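Arginine 3rd transport system periplasmic binding protein (Legionella pneumophila subsp. pneumophila str. Philadelphia 1, PDB 3KZG) binds arginine in the periplasm and delivers it to a membrane transporter, as a family 3 solute-binding protein. Local coordinates at the interface of chains A and B. Coordinates in Å, arbitrary orientation; residue numbers count along the deposited sequence, not the author numbering. Chains: chain A/B, Arginine 3rd transport system periplasmic binding protein.

The interface of chains A and B. Residues chain A 86, 213, 216, 221; chain B 86, 213, 216.
A:Glu216 and B:Glu216 face each other across the two-fold relation of the chains. They bury 33 and 56 Å² of surface in this patch. Their carboxylates meet with planes 57° apart. A:Glu216 OE2 and B:Glu216 OE1 are modelled 2.4 Å apart, which is very short and doubtful in detail. Both groups are carboxylates, and the coordinates do not show what offsets their charge. The two side chains are not exact twins. A:Glu216 has CG anti to its carbonyl carbon (chi1 -56°), whereas chi1 of B:Glu216 is -89°. Both side chains are extended beyond CG and reach towards the partner. The pairing may reflect crystal packing rather than a biological dimer.

Beside the glutamates lie two matching apolar contacts. A:Pro86 and B:Leu213 cross at about a right angle. The ring carbon CG of A:Pro86 lies 3.8 Å from the methyl CD1 of B:Leu213. B:Leu213 CD2, the other methyl, packs 3.6 Å from the backbone O of A:Pro86. In the twin contact, A:Leu213 CD1 is 4.0 Å from B:Pro86 CG.

A:Tyr221 borders the patch. Its ring turns an edge to the backbone O of B:Glu216, which lies in the ring plane 3.8 Å from A:Tyr221 CE1. The phenol OH of A:Tyr221 lies 2.8 Å from a water, and this water is 2.7 Å from B:Leu213 O. The water thus links the tyrosine to the backbone of the partner helix.

A:Leu213 and A:Glu216 sit near the C-terminal end of helix 202-217, as do their counterparts in chain B. A:Tyr221 lies in the first turn of the next helix, 220-228. In both chains Pro86 lies in the loop between strands 82-83 and 91-97.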
# COMPACT_ATOMS: atom_id res chain seq x y z
N PRO A 86 -0.45 21.92 -9.49
CA PRO A 86 0.67 22.06 -8.55
C PRO A 86 1.23 20.66 -8.30
O PRO A 86 0.49 19.68 -8.32
CB PRO A 86 0.00 22.65 -7.31
CG PRO A 86 -1.39 22.07 -7.37
CD PRO A 86 -1.74 22.18 -8.83
N LEU A 213 -0.56 13.55 -13.44
CA LEU A 213 -1.57 12.65 -12.89
C LEU A 213 -1.11 11.19 -13.02
O LEU A 213 -1.27 10.40 -12.09
CB LEU A 213 -2.91 12.87 -13.60
CG LEU A 213 -3.59 14.21 -13.28
CD1 LEU A 213 -4.82 14.41 -14.14
CD2 LEU A 213 -3.96 14.24 -11.80
N GLU A 216 1.50 10.39 -10.44
CA GLU A 216 0.96 10.26 -9.10
C GLU A 216 0.28 8.90 -9.00
O GLU A 216 0.24 8.30 -7.93
CB GLU A 216 -0.01 11.40 -8.80
CG GLU A 216 0.64 12.76 -9.00
CD GLU A 216 -0.28 13.93 -8.73
OE1 GLU A 216 -1.43 13.93 -9.21
OE2 GLU A 216 0.17 14.88 -8.05
N TYR A 221 5.89 9.62 -8.79
CA TYR A 221 5.89 10.88 -8.05
C TYR A 221 6.19 10.68 -6.57
O TYR A 221 7.00 11.41 -6.00
CB TYR A 221 4.55 11.60 -8.21
CG TYR A 221 4.39 12.77 -7.26
CD1 TYR A 221 3.79 12.60 -6.01
CD2 TYR A 221 4.87 14.03 -7.59
CE1 TYR A 221 3.69 13.65 -5.11
CE2 TYR A 221 4.78 15.10 -6.69
CZ TYR A 221 4.18 14.90 -5.46
OH TYR A 221 4.10 15.93 -4.55
N PRO B 86 -7.79 17.97 -10.29
CA PRO B 86 -8.31 16.66 -10.69
C PRO B 86 -7.67 15.58 -9.80
O PRO B 86 -6.52 15.71 -9.43
CB PRO B 86 -7.88 16.56 -12.16
CG PRO B 86 -6.59 17.36 -12.19
CD PRO B 86 -6.95 18.56 -11.35
N LEU B 213 -3.04 17.49 -2.36
CA LEU B 213 -1.58 17.53 -2.44
C LEU B 213 -0.93 16.81 -1.26
O LEU B 213 0.08 16.14 -1.43
CB LEU B 213 -1.09 18.98 -2.50
CG LEU B 213 -1.41 19.73 -3.80
CD1 LEU B 213 -0.99 21.18 -3.64
CD2 LEU B 213 -0.69 19.08 -4.98
N GLU B 216 -1.33 13.06 -1.68
CA GLU B 216 -0.43 12.59 -2.72
C GLU B 216 1.00 12.51 -2.18
O GLU B 216 1.77 11.64 -2.57
CB GLU B 216 -0.49 13.53 -3.94
CG GLU B 216 -1.56 13.14 -4.96
CD GLU B 216 -2.05 14.32 -5.79
OE1 GLU B 216 -1.24 15.20 -6.12
OE2 GLU B 216 -3.26 14.35 -6.11
O HOH W 1 2.14 17.02 -2.86